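Local atomic coordinates of oxalate biosynthetic component 1 (Burkholderia thailandensis, PDB entry 5IKY), a protein that probably makes oxalate as a bifunctional serine hydrolase and lyase in a quorum sensing-dependent pathway. Residues A[226-231]-A[258-263]; A[252-257]-A[291-296]; A[278-283]-A[309-314]. All coordinates share one frame; numbering follows the deposited sequence.

Contact 1 (A[226-231]-A[258-263]). With MG (magnesium ion), chain B.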
ATOM      1  N   LEU A 226      -6.844   1.129 -16.942  1.00 47.46           N
ATOM      2  CA  LEU A 226      -7.286   2.516 -16.967  1.00 43.28           C
ATOM      3  C   LEU A 226      -7.946   2.991 -18.273  1.00 45.31           C
ATOM      4  O   LEU A 226      -7.560   2.585 -19.371  1.00 45.35           O
ATOM      5  CB  LEU A 226      -6.127   3.426 -16.604  1.00 45.16           C
ATOM      6  CG  LEU A 226      -5.593   3.291 -15.180  1.00 44.53           C
ATOM      7  CD1 LEU A 226      -4.427   4.234 -14.980  1.00 37.41           C
ATOM      8  CD2 LEU A 226      -6.685   3.552 -14.147  1.00 41.76           C
ATOM      9  N   HIS A 227      -8.946   3.862 -18.114  1.00 40.29           N
ATOM     10  CA  HIS A 227      -9.514   4.668 -19.200  1.00 37.20           C
ATOM     11  C   HIS A 227      -9.473   6.154 -18.816  1.00 47.96           C
ATOM     12  O   HIS A 227      -9.279   6.501 -17.645  1.00 40.99           O
ATOM     13  CB  HIS A 227     -10.971   4.296 -19.490  1.00 37.64           C
ATOM     14  CG  HIS A 227     -11.166   2.947 -20.108  1.00 47.60           C
ATOM     15  ND1 HIS A 227     -11.736   2.779 -21.351  1.00 43.94           N
ATOM     16  CD2 HIS A 227     -10.912   1.703 -19.638  1.00 60.88           C
ATOM     17  CE1 HIS A 227     -11.807   1.489 -21.630  1.00 53.88           C
ATOM     18  NE2 HIS A 227     -11.312   0.815 -20.607  1.00 65.78           N
ATOM     19  N   THR A 228      -9.684   7.029 -19.794  1.00 37.59           N
ATOM     20  CA  THR A 228      -9.887   8.449 -19.517  1.00 42.22           C
ATOM     21  C   THR A 228     -11.124   8.959 -20.258  1.00 46.03           C
ATOM     22  O   THR A 228     -11.604   8.322 -21.194  1.00 55.91           O
ATOM     23  CB  THR A 228      -8.662   9.300 -19.910  1.00 40.72           C
ATOM     24  OG1 THR A 228      -8.264   8.987 -21.251  1.00 41.01           O
ATOM     25  CG2 THR A 228      -7.500   9.030 -18.965  1.00 37.40           C
ATOM     26  N   ARG A 229     -11.643  10.106 -19.829  1.00 52.69           N
ATOM     27  CA  ARG A 229     -12.871  10.647 -20.405  1.00 42.81           C
ATOM     28  C   ARG A 229     -12.686  12.078 -20.892  1.00 43.39           C
ATOM     29  O   ARG A 229     -12.115  12.913 -20.191  1.00 49.61           O
ATOM     30  CB  ARG A 229     -14.010  10.603 -19.384  1.00 39.70           C
ATOM     31  CG  ARG A 229     -14.275   9.234 -18.773  1.00 49.42           C
ATOM     32  CD  ARG A 229     -14.790   8.244 -19.799  1.00 39.54           C
ATOM     33  NE  ARG A 229     -15.242   7.010 -19.167  1.00 49.90           N
ATOM     34  CZ  ARG A 229     -16.479   6.813 -18.721  1.00 46.15           C
ATOM     35  NH1 ARG A 229     -17.386   7.771 -18.840  1.00 45.27           N
ATOM     36  NH2 ARG A 229     -16.809   5.661 -18.153  1.00 47.64           N
ATOM     37  N   ALA A 230     -13.186  12.358 -22.092  1.00 53.40           N
ATOM     38  CA  ALA A 230     -13.108  13.696 -22.665  1.00 46.48           C
ATOM     39  C   ALA A 230     -14.041  14.659 -21.941  1.00 55.70           C
ATOM     40  O   ALA A 230     -15.037  14.245 -21.351  1.00 58.62           O
ATOM     41  CB  ALA A 230     -13.438  13.657 -24.147  1.00 41.05           C
ATOM     42  N   THR A 231     -13.713  15.947 -21.996  1.00 66.84           N
ATOM     43  CA  THR A 231     -14.531  16.982 -21.374  1.00 59.71           C
ATOM     44  C   THR A 231     -14.824  18.122 -22.347  1.00 63.22           C
ATOM     45  O   THR A 231     -15.154  19.232 -21.933  1.00 68.35           O
ATOM     46  CB  THR A 231     -13.850  17.565 -20.121  1.00 64.60           C
ATOM     47  OG1 THR A 231     -12.576  18.113 -20.483  1.00 66.48           O
ATOM     48  CG2 THR A 231     -13.657  16.492 -19.061  1.00 61.15           C
ATOM     49  N   ASP A 258      -3.153  14.628 -21.529  1.00 47.27           N
ATOM     50  CA  ASP A 258      -2.858  15.465 -20.369  1.00 63.11           C
ATOM     51  C   ASP A 258      -3.229  14.768 -19.063  1.00 56.23           C
ATOM     52  O   ASP A 258      -2.547  14.935 -18.053  1.00 55.97           O
ATOM     53  CB  ASP A 258      -3.581  16.809 -20.471  1.00 57.14           C
ATOM     54  CG  ASP A 258      -2.998  17.704 -21.548  1.00 94.98           C
ATOM     55  OD1 ASP A 258      -1.817  17.512 -21.908  1.00110.14           O
ATOM     56  OD2 ASP A 258      -3.719  18.602 -22.032  1.00118.21           O
ATOM     57  N   ASP A 259      -4.308  13.991 -19.081  1.00 49.74           N
ATOM     58  CA  ASP A 259      -4.695  13.216 -17.904  1.00 38.20           C
ATOM     59  C   ASP A 259      -3.648  12.154 -17.575  1.00 49.09           C
ATOM     60  O   ASP A 259      -3.257  12.003 -16.418  1.00 48.25           O
ATOM     61  CB  ASP A 259      -6.062  12.563 -18.106  1.00 50.70           C
ATOM     62  CG  ASP A 259      -7.209  13.534 -17.893  1.00 58.53           C
ATOM     63  OD1 ASP A 259      -6.971  14.626 -17.331  1.00 57.47           O
ATOM     64  OD2 ASP A 259      -8.351  13.201 -18.280  1.00 50.74           O
ATOM     65  N   TYR A 260      -3.186  11.431 -18.592  1.00 37.87           N
ATOM     66  CA  TYR A 260      -2.184  10.393 -18.377  1.00 51.81           C
ATOM     67  C   TYR A 260      -0.831  10.988 -17.998  1.00 41.40           C
ATOM     68  O   TYR A 260      -0.050  10.357 -17.285  1.00 54.60           O
ATOM     69  CB  TYR A 260      -2.045   9.506 -19.617  1.00 36.78           C
ATOM     70  CG  TYR A 260      -3.115   8.442 -19.718  1.00 50.31           C
ATOM     71  CD1 TYR A 260      -3.276   7.498 -18.711  1.00 40.16           C
ATOM     72  CD2 TYR A 260      -3.961   8.377 -20.819  1.00 45.90           C
ATOM     73  CE1 TYR A 260      -4.250   6.522 -18.791  1.00 36.30           C
ATOM     74  CE2 TYR A 260      -4.940   7.397 -20.910  1.00 43.99           C
ATOM     75  CZ  TYR A 260      -5.079   6.475 -19.891  1.00 49.92           C
ATOM     76  OH  TYR A 260      -6.047   5.502 -19.971  1.00 58.67           O
ATOM     77  N   ASP A 261      -0.561  12.204 -18.466  1.00 44.30           N
ATOM     78  CA  ASP A 261       0.661  12.910 -18.091  1.00 42.85           C
ATOM     79  C   ASP A 261       0.665  13.219 -16.598  1.00 46.74           C
ATOM     80  O   ASP A 261       1.722  13.444 -16.008  1.00 54.30           O
ATOM     81  CB  ASP A 261       0.821  14.205 -18.892  1.00 39.35           C
ATOM     82  CG  ASP A 261       1.267  13.962 -20.320  1.00 62.75           C
ATOM     83  OD1 ASP A 261       1.756  12.850 -20.614  1.00 55.46           O
ATOM     84  OD2 ASP A 261       1.138  14.889 -21.149  1.00 74.14           O
ATOM     85  N   ARG A 262      -0.522  13.234 -15.999  1.00 45.72           N
ATOM     86  CA  ARG A 262      -0.663  13.465 -14.563  1.00 55.01           C
ATOM     87  C   ARG A 262      -0.834  12.147 -13.809  1.00 44.80           C
ATOM     88  O   ARG A 262      -0.164  11.908 -12.803  1.00 56.76           O
ATOM     89  CB  ARG A 262      -1.849  14.392 -14.283  1.00 38.69           C
ATOM     90  N   ILE A 263      -1.725  11.295 -14.306  1.00 46.66           N
ATOM     91  CA  ILE A 263      -2.027  10.017 -13.663  1.00 43.78           C
ATOM     92  C   ILE A 263      -0.807   9.104 -13.517  1.00 44.20           C
ATOM     93  O   ILE A 263      -0.512   8.620 -12.421  1.00 45.17           O
ATOM     94  CB  ILE A 263      -3.119   9.252 -14.440  1.00 46.48           C
ATOM     95  CG1 ILE A 263      -4.456   9.988 -14.350  1.00 45.78           C
ATOM     96  CG2 ILE A 263      -3.260   7.831 -13.911  1.00 41.54           C
ATOM     97  CD1 ILE A 263      -5.535   9.394 -15.224  1.00 39.70           C
TER
HETATM   98 MG    MG B1201     -11.608  -1.420 -20.939  1.00 54.40          MG
HETATM   99  O   HOH W   1     -10.471  14.682 -19.196  1.00 51.89           O
HETATM  100  O   HOH W   2     -10.113  11.357 -17.497  1.00 56.38           O
HETATM  101  O   HOH W   3     -10.416  -1.538 -23.224  1.00 65.98           O
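The Y260 ring receives the methyl of T228 over one face: CG2 stands 3.5 Å above the plane, displaced from the ring centre, a CH-pi contact with 3.8 Å from CG2 to the Y260 ring centroid. At the edge, level with the ring, lies CB of L226, 4.2 Å from Y260 CE1. The T228 methyl gets there because CG2 is anti to the carbonyl carbon; OG1 (chi1 50°) points instead to H254 O and V256 N, both hydrogen-bonded to it. Further along helix 257-270, I263 and L226 run antiparallel alongside one another, L226 CD1 3.9 Å from I263 CG2, with helix 206-218 covering both. The contact joins the loop after strand 223-226 to the helix that leads on to strand 275-278, a beta-alpha unit of a parallel barrel-like sheet, as in the TIM-barrel clan. D259 reaches the loop through water: OD2 takes one bond from a water that also donates to R229 O and another, 2.7 Å from OD2, from a water that accepts from R229 N. The CB of H227 points away from the helix, and NE2 binds the magnesium ion at 2.3 Å, E477 being a further ligand; N253 OD1 is hydrogen-bonded to H227 ND1.

Contact 2 (A[252-257]-A[291-296])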
ATOM      1  N   ARG A 252     -17.412  11.149 -22.675  1.00 55.03           N
ATOM      2  CA  ARG A 252     -17.083  10.161 -23.697  1.00 47.29           C
ATOM      3  C   ARG A 252     -15.745   9.482 -23.461  1.00 52.06           C
ATOM      4  O   ARG A 252     -14.763  10.128 -23.092  1.00 53.86           O
ATOM      5  CB  ARG A 252     -17.080  10.820 -25.078  1.00 44.28           C
ATOM      6  CG  ARG A 252     -17.185   9.840 -26.230  1.00 56.59           C
ATOM      7  CD  ARG A 252     -17.038  10.536 -27.572  1.00 69.27           C
ATOM      8  NE  ARG A 252     -15.662  10.956 -27.831  1.00 96.90           N
ATOM      9  CZ  ARG A 252     -15.217  12.200 -27.686  1.00109.14           C
ATOM     10  NH1 ARG A 252     -16.037  13.160 -27.281  1.00119.01           N
ATOM     11  NH2 ARG A 252     -13.947  12.485 -27.947  1.00 94.67           N
ATOM     12  N   ASN A 253     -15.715   8.172 -23.680  1.00 51.03           N
ATOM     13  CA  ASN A 253     -14.463   7.431 -23.650  1.00 39.83           C
ATOM     14  C   ASN A 253     -13.513   7.998 -24.687  1.00 40.80           C
ATOM     15  O   ASN A 253     -13.835   8.062 -25.872  1.00 53.58           O
ATOM     16  CB  ASN A 253     -14.693   5.943 -23.899  1.00 42.53           C
ATOM     17  CG  ASN A 253     -13.404   5.146 -23.874  1.00 52.79           C
ATOM     18  OD1 ASN A 253     -12.780   4.989 -22.824  1.00 49.23           O
ATOM     19  ND2 ASN A 253     -13.003   4.629 -25.031  1.00 63.90           N
ATOM     20  N   HIS A 254     -12.345   8.426 -24.226  1.00 40.57           N
ATOM     21  CA  HIS A 254     -11.388   9.108 -25.076  1.00 40.46           C
ATOM     22  C   HIS A 254     -10.023   9.084 -24.416  1.00 51.83           C
ATOM     23  O   HIS A 254      -9.915   9.202 -23.196  1.00 57.22           O
ATOM     24  CB  HIS A 254     -11.828  10.551 -25.337  1.00 50.25           C
ATOM     25  CG  HIS A 254     -10.994  11.263 -26.356  1.00 56.76           C
ATOM     26  ND1 HIS A 254     -11.107  11.025 -27.709  1.00 63.24           N
ATOM     27  CD2 HIS A 254     -10.030  12.204 -26.220  1.00 58.21           C
ATOM     28  CE1 HIS A 254     -10.253  11.792 -28.363  1.00 50.58           C
ATOM     29  NE2 HIS A 254      -9.584  12.515 -27.482  1.00 53.22           N
ATOM     30  N   ILE A 255      -8.979   8.933 -25.218  1.00 44.39           N
ATOM     31  CA  ILE A 255      -7.628   8.924 -24.684  1.00 44.89           C
ATOM     32  C   ILE A 255      -7.149  10.363 -24.497  1.00 47.66           C
ATOM     33  O   ILE A 255      -6.913  11.084 -25.466  1.00 52.06           O
ATOM     34  CB  ILE A 255      -6.679   8.133 -25.601  1.00 43.70           C
ATOM     35  CG1 ILE A 255      -7.208   6.708 -25.763  1.00 37.90           C
ATOM     36  CG2 ILE A 255      -5.268   8.112 -25.034  1.00 37.60           C
ATOM     37  CD1 ILE A 255      -6.356   5.832 -26.640  1.00 44.64           C
ATOM     38  N   VAL A 256      -7.043  10.780 -23.238  1.00 49.50           N
ATOM     39  CA  VAL A 256      -6.649  12.146 -22.901  1.00 40.25           C
ATOM     40  C   VAL A 256      -5.201  12.169 -22.427  1.00 45.72           C
ATOM     41  O   VAL A 256      -4.885  11.673 -21.345  1.00 47.49           O
ATOM     42  CB  VAL A 256      -7.559  12.750 -21.810  1.00 53.60           C
ATOM     43  CG1 VAL A 256      -7.212  14.210 -21.571  1.00 39.18           C
ATOM     44  CG2 VAL A 256      -9.022  12.607 -22.199  1.00 45.59           C
ATOM     45  N   LEU A 257      -4.325  12.748 -23.240  1.00 43.57           N
ATOM     46  CA  LEU A 257      -2.893  12.688 -22.977  1.00 57.87           C
ATOM     47  C   LEU A 257      -2.492  13.496 -21.746  1.00 52.22           C
ATOM     48  O   LEU A 257      -1.599  13.094 -21.000  1.00 60.02           O
ATOM     49  CB  LEU A 257      -2.112  13.161 -24.205  1.00 42.94           C
ATOM     50  CG  LEU A 257      -2.387  12.327 -25.460  1.00 46.92           C
ATOM     51  CD1 LEU A 257      -1.548  12.790 -26.637  1.00 38.97           C
ATOM     52  CD2 LEU A 257      -2.153  10.852 -25.177  1.00 49.72           C
ATOM     53  N   SER A 291      -6.448   5.760 -35.737  1.00 45.44           N
ATOM     54  CA  SER A 291      -5.716   6.926 -35.257  1.00 60.16           C
ATOM     55  C   SER A 291      -4.512   6.545 -34.400  1.00 66.03           C
ATOM     56  O   SER A 291      -4.605   5.664 -33.544  1.00 43.04           O
ATOM     57  CB  SER A 291      -6.643   7.839 -34.456  1.00 50.50           C
ATOM     58  OG  SER A 291      -5.906   8.875 -33.829  1.00 61.83           O
ATOM     59  N   PRO A 292      -3.375   7.221 -34.623  1.00 63.57           N
ATOM     60  CA  PRO A 292      -2.174   7.037 -33.799  1.00 45.29           C
ATOM     61  C   PRO A 292      -2.405   7.429 -32.336  1.00 48.43           C
ATOM     62  O   PRO A 292      -1.568   7.137 -31.482  1.00 50.97           O
ATOM     63  CB  PRO A 292      -1.147   7.965 -34.458  1.00 49.46           C
ATOM     64  CG  PRO A 292      -1.639   8.148 -35.860  1.00 52.65           C
ATOM     65  CD  PRO A 292      -3.133   8.122 -35.763  1.00 51.79           C
ATOM     66  N   LEU A 293      -3.530   8.081 -32.056  1.00 44.73           N
ATOM     67  CA  LEU A 293      -3.879   8.451 -30.689  1.00 51.52           C
ATOM     68  C   LEU A 293      -4.028   7.210 -29.814  1.00 55.13           C
ATOM     69  O   LEU A 293      -3.774   7.249 -28.610  1.00 53.74           O
ATOM     70  CB  LEU A 293      -5.170   9.278 -30.668  1.00 39.66           C
ATOM     71  CG  LEU A 293      -5.733   9.641 -29.292  1.00 44.85           C
ATOM     72  CD1 LEU A 293      -4.719  10.438 -28.493  1.00 45.86           C
ATOM     73  CD2 LEU A 293      -7.039  10.411 -29.419  1.00 49.99           C
ATOM     74  N   ARG A 294      -4.408   6.099 -30.437  1.00 48.46           N
ATOM     75  CA  ARG A 294      -4.637   4.850 -29.717  1.00 48.59           C
ATOM     76  C   ARG A 294      -3.348   4.240 -29.155  1.00 47.31           C
ATOM     77  O   ARG A 294      -3.380   3.168 -28.553  1.00 47.45           O
ATOM     78  CB  ARG A 294      -5.343   3.840 -30.627  1.00 43.84           C
ATOM     79  CG  ARG A 294      -6.739   4.277 -31.062  1.00 46.57           C
ATOM     80  CD  ARG A 294      -7.448   3.185 -31.849  1.00 47.09           C
ATOM     81  NE  ARG A 294      -7.721   2.008 -31.030  1.00 53.15           N
ATOM     82  CZ  ARG A 294      -8.312   0.904 -31.478  1.00 48.66           C
ATOM     83  NH1 ARG A 294      -8.693   0.822 -32.745  1.00 47.62           N
ATOM     84  NH2 ARG A 294      -8.526  -0.118 -30.658  1.00 39.55           N
ATOM     85  N   ARG A 295      -2.223   4.923 -29.350  1.00 45.08           N
ATOM     86  CA  ARG A 295      -0.952   4.490 -28.774  1.00 46.72           C
ATOM     87  C   ARG A 295      -0.106   5.672 -28.292  1.00 42.83           C
ATOM     88  O   ARG A 295       1.006   5.485 -27.804  1.00 48.92           O
ATOM     89  CB  ARG A 295      -0.160   3.656 -29.785  1.00 47.88           C
ATOM     90  CG  ARG A 295       0.147   4.365 -31.094  1.00 50.69           C
ATOM     91  CD  ARG A 295       1.033   3.498 -31.986  1.00 53.11           C
ATOM     92  NE  ARG A 295       1.301   4.123 -33.278  1.00 49.46           N
ATOM     93  CZ  ARG A 295       0.552   3.950 -34.364  1.00 63.96           C
ATOM     94  NH1 ARG A 295      -0.517   3.165 -34.323  1.00 52.38           N
ATOM     95  NH2 ARG A 295       0.875   4.564 -35.496  1.00 54.35           N
ATOM     96  N   ALA A 296      -0.643   6.880 -28.421  1.00 38.36           N
ATOM     97  CA  ALA A 296       0.080   8.091 -28.036  1.00 44.28           C
ATOM     98  C   ALA A 296       0.340   8.157 -26.530  1.00 42.93           C
ATOM     99  O   ALA A 296       1.299   8.787 -26.087  1.00 50.41           O
ATOM    100  CB  ALA A 296      -0.682   9.326 -28.488  1.00 38.36           C
TER
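H254 meets L293 with the imidazole: CD2 of L293 lies 3.7 Å from H254 CE1, approaching the ring obliquely, and the two side chains cross at about a right angle. CG of H254 is anti to the backbone N (chi1 -172°), which carries the ring out to the leucine although its CB does not point at the opposite segment. I255 follows, and its CB points toward 291-296. This CB rests 4.1 Å from L293 CG, and the extended CG1 branch carries CD1 past the leucine to the backbone, where I255 CD1 lies 3.5 Å from L293 O and 3.7 Å from R294 CA. L293 is thus shared, CD2 against the histidine and CG with CD1 against the isoleucine; L293 CD1 also comes 3.8 Å from I255 O.

Two connections of the parallel sheet meet here: 252-257 ends the long connection between parallel strands 223-226 and 275-278 and runs into helix 257-270; 291-296 lies in the connection from 275-278 to 310-313 and forms a short, weakly bonded helical turn. S291 caps that turn, its OG accepting from L293 N. V256 occupies the N-cap position of helix 257-270. One residue on, L257 spreads both methyls over A296, CD2 at 3.9 Å from A296 CB, while L257 CD2 also approaches L293 CD1. H297 is touched by I255 and L257. R294 directs its CB away from the segment 252-257, and its guanidinium is bonded to other loops: NE is hydrogen-bonded to T280 O, NH2 to N328 OD1, and NH1 to S289 O and D327 O, four bonds that fix the buried group.

Contact 3 (A[278-283]-A[309-314])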
ATOM      1  N   LEU A 278      -3.223   0.222 -19.675  1.00 38.73           N
ATOM      2  CA  LEU A 278      -3.937   1.317 -20.326  1.00 46.45           C
ATOM      3  C   LEU A 278      -4.791   0.824 -21.486  1.00 46.38           C
ATOM      4  O   LEU A 278      -4.364  -0.012 -22.282  1.00 50.06           O
ATOM      5  CB  LEU A 278      -2.964   2.388 -20.823  1.00 35.76           C
ATOM      6  CG  LEU A 278      -1.958   2.955 -19.819  1.00 50.16           C
ATOM      7  CD1 LEU A 278      -1.324   4.218 -20.378  1.00 37.39           C
ATOM      8  CD2 LEU A 278      -2.600   3.219 -18.464  1.00 39.05           C
ATOM      9  N   SER A 279      -6.004   1.352 -21.572  1.00 37.86           N
ATOM     10  CA  SER A 279      -6.912   1.014 -22.656  1.00 47.71           C
ATOM     11  C   SER A 279      -6.486   1.695 -23.953  1.00 48.34           C
ATOM     12  O   SER A 279      -6.084   2.856 -23.948  1.00 46.61           O
ATOM     13  CB  SER A 279      -8.343   1.418 -22.292  1.00 37.04           C
ATOM     14  OG  SER A 279      -9.263   0.965 -23.263  1.00 50.52           O
ATOM     15  N   THR A 280      -6.563   0.965 -25.060  1.00 49.03           N
ATOM     16  CA  THR A 280      -6.306   1.546 -26.372  1.00 37.40           C
ATOM     17  C   THR A 280      -7.615   1.605 -27.147  1.00 49.30           C
ATOM     18  O   THR A 280      -7.638   1.923 -28.336  1.00 55.64           O
ATOM     19  CB  THR A 280      -5.261   0.741 -27.168  1.00 45.52           C
ATOM     20  OG1 THR A 280      -5.764  -0.575 -27.428  1.00 51.79           O
ATOM     21  CG2 THR A 280      -3.959   0.637 -26.387  1.00 36.92           C
ATOM     22  N   SER A 281      -8.701   1.297 -26.445  1.00 47.06           N
ATOM     23  CA  SER A 281     -10.031   1.209 -27.035  1.00 54.05           C
ATOM     24  C   SER A 281     -10.474   2.504 -27.705  1.00 65.45           C
ATOM     25  O   SER A 281     -10.206   3.601 -27.210  1.00 53.17           O
ATOM     26  CB  SER A 281     -11.045   0.809 -25.961  1.00 55.70           C
ATOM     27  OG  SER A 281     -12.370   0.912 -26.440  1.00 60.11           O
ATOM     28  N   ALA A 282     -11.154   2.366 -28.839  1.00 63.08           N
ATOM     29  CA  ALA A 282     -11.735   3.511 -29.528  1.00 63.72           C
ATOM     30  C   ALA A 282     -13.257   3.476 -29.420  1.00 69.41           C
ATOM     31  O   ALA A 282     -13.963   4.055 -30.245  1.00 68.30           O
ATOM     32  CB  ALA A 282     -11.302   3.537 -30.985  1.00 58.95           C
ATOM     33  N   ARG A 283     -13.752   2.788 -28.393  1.00 66.82           N
ATOM     34  CA  ARG A 283     -15.185   2.707 -28.124  1.00 71.35           C
ATOM     35  C   ARG A 283     -15.762   4.088 -27.836  1.00 81.72           C
ATOM     36  O   ARG A 283     -15.240   4.823 -27.000  1.00 74.58           O
ATOM     37  CB  ARG A 283     -15.455   1.767 -26.947  1.00 49.18           C
ATOM     38  CG  ARG A 283     -16.928   1.510 -26.658  1.00 62.22           C
ATOM     39  CD  ARG A 283     -17.076   0.561 -25.476  1.00 70.14           C
ATOM     40  NE  ARG A 283     -18.449   0.095 -25.291  1.00 65.36           N
ATOM     41  CZ  ARG A 283     -18.808  -0.824 -24.399  1.00 78.02           C
ATOM     42  NH1 ARG A 283     -20.078  -1.195 -24.296  1.00 60.38           N
ATOM     43  NH2 ARG A 283     -17.894  -1.378 -23.610  1.00 70.07           N
ATOM     44  N   ASP A 309       2.863  -1.167 -18.411  1.00 42.10           N
ATOM     45  CA  ASP A 309       3.290  -2.541 -18.595  1.00 35.19           C
ATOM     46  C   ASP A 309       2.421  -3.260 -19.616  1.00 45.05           C
ATOM     47  O   ASP A 309       2.896  -4.112 -20.363  1.00 43.36           O
ATOM     48  CB  ASP A 309       3.262  -3.278 -17.260  1.00 45.21           C
ATOM     49  CG  ASP A 309       4.033  -2.544 -16.182  1.00 58.24           C
ATOM     50  OD1 ASP A 309       5.271  -2.706 -16.129  1.00 55.26           O
ATOM     51  OD2 ASP A 309       3.400  -1.804 -15.393  1.00 54.02           O
ATOM     52  N   VAL A 310       1.142  -2.908 -19.649  1.00 40.57           N
ATOM     53  CA  VAL A 310       0.185  -3.611 -20.488  1.00 36.73           C
ATOM     54  C   VAL A 310      -0.736  -2.632 -21.210  1.00 39.07           C
ATOM     55  O   VAL A 310      -1.093  -1.593 -20.660  1.00 43.82           O
ATOM     56  CB  VAL A 310      -0.657  -4.603 -19.647  1.00 43.49           C
ATOM     57  CG1 VAL A 310      -1.701  -5.285 -20.499  1.00 35.95           C
ATOM     58  CG2 VAL A 310       0.242  -5.644 -18.984  1.00 35.67           C
ATOM     59  N   ALA A 311      -1.101  -2.954 -22.450  1.00 42.74           N
ATOM     60  CA  ALA A 311      -2.084  -2.170 -23.191  1.00 40.61           C
ATOM     61  C   ALA A 311      -3.078  -3.081 -23.919  1.00 41.25           C
ATOM     62  O   ALA A 311      -2.724  -4.172 -24.366  1.00 45.69           O
ATOM     63  CB  ALA A 311      -1.391  -1.241 -24.177  1.00 38.32           C
ATOM     64  N   SER A 312      -4.319  -2.621 -24.031  1.00 43.81           N
ATOM     65  CA  SER A 312      -5.377  -3.393 -24.674  1.00 41.73           C
ATOM     66  C   SER A 312      -5.075  -3.666 -26.142  1.00 38.80           C
ATOM     67  O   SER A 312      -4.503  -2.831 -26.844  1.00 49.90           O
ATOM     68  CB  SER A 312      -6.719  -2.667 -24.545  1.00 37.26           C
ATOM     69  OG  SER A 312      -7.186  -2.718 -23.212  1.00 70.29           O
ATOM     70  N   PHE A 313      -5.475  -4.847 -26.599  1.00 42.19           N
ATOM     71  CA  PHE A 313      -5.192  -5.289 -27.953  1.00 43.31           C
ATOM     72  C   PHE A 313      -6.276  -6.265 -28.401  1.00 49.35           C
ATOM     73  O   PHE A 313      -6.457  -7.319 -27.795  1.00 57.72           O
ATOM     74  CB  PHE A 313      -3.806  -5.942 -28.018  1.00 43.08           C
ATOM     75  CG  PHE A 313      -3.331  -6.243 -29.413  1.00 48.31           C
ATOM     76  CD1 PHE A 313      -2.716  -5.263 -30.176  1.00 39.55           C
ATOM     77  CD2 PHE A 313      -3.484  -7.510 -29.953  1.00 47.00           C
ATOM     78  CE1 PHE A 313      -2.270  -5.539 -31.458  1.00 57.23           C
ATOM     79  CE2 PHE A 313      -3.040  -7.792 -31.235  1.00 39.55           C
ATOM     80  CZ  PHE A 313      -2.433  -6.804 -31.987  1.00 52.41           C
ATOM     81  N   SER A 314      -7.009  -5.906 -29.451  1.00 46.56           N
ATOM     82  CA  SER A 314      -8.057  -6.777 -29.976  1.00 52.38           C
ATOM     83  C   SER A 314      -7.822  -7.097 -31.447  1.00 45.74           C
ATOM     84  O   SER A 314      -8.048  -6.258 -32.316  1.00 47.04           O
ATOM     85  CB  SER A 314      -9.433  -6.137 -29.789  1.00 50.77           C
ATOM     86  OG  SER A 314      -9.765  -6.036 -28.414  1.00 69.30           O
TER
HETATM   87  O   HOH W   3     -10.416  -1.538 -23.224  1.00 65.98           O
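T280 reaches across to the strand with all three of its side-chain heavy atoms. CB points toward 309-314 and lies 3.7 Å from S312 O. From there the side chain forks. OG1, placed between the backbone N and the carbonyl carbon (chi1 63°), donates a hydrogen bond to S312 O with OG1 and O 2.6 Å apart; the donor stands well above the carbonyl plane, 54° out of it, with a C=O...donor angle of 119°, so the hydroxyl meets the carbonyl from over its face. CG2, anti to the carbonyl carbon, stays 3.5 Å from S312 O and also touches A311 CB at 3.9 Å. The hydroxyl thus takes up the main chain of 309-314 just after the regular strand pairing has ended.

That pairing is parallel: L278 donates from N to V310 O and accepts at O from S312 N, 3.1 Å away, so that L278 bridges A311. A311 CA also comes 3.3 Å from L278 O in a CA-H...O contact. The CB of S279 points away from the strand, yet OG shares a water with S312 OG: water 3, a ligand of the magnesium ion, lies 2.8 Å from S279 OG and makes a second, weak bond to S312 OG. Beyond, S281 OG accepts from R283 N in an ST turn.

Strand 275-278 lies between strands 223-226 and 310-313 in the parallel sheet, in keeping with the TIM-barrel clan, and the bound metal sits at the C-terminal ends of these strands. Strand 346-351 pairs with 310-313 along its other edge. Helix 330-343 packs against this part of the sheet, Q336 touching T280, F340 touching A311, and L333 and L337 touching F313.

Overall arrangement
From the N terminus, strand 223-226 leads into 226-231, and contact 1 closes the first loop when helix 257-270 packs back on it. Just ahead of that helix and into its first residue, 252-257 opens contact 2, which closes only at 291-296, after strand 275-278 has passed; contacts 1 and 2 therefore cross. Contact 3 opens at 278-283, inside the span of contact 2, and closes at 309-314, so these two also cross, whereas contacts 1 and 3 follow in series. Together they link the ends of strands 223-226, 275-278 and 310-313, and the connections between them, on the metal-bearing side. Backbone pairing of L226 with S279 joins contacts 1 and 3, and N253 ND2 to R283 O joins 2 and 3.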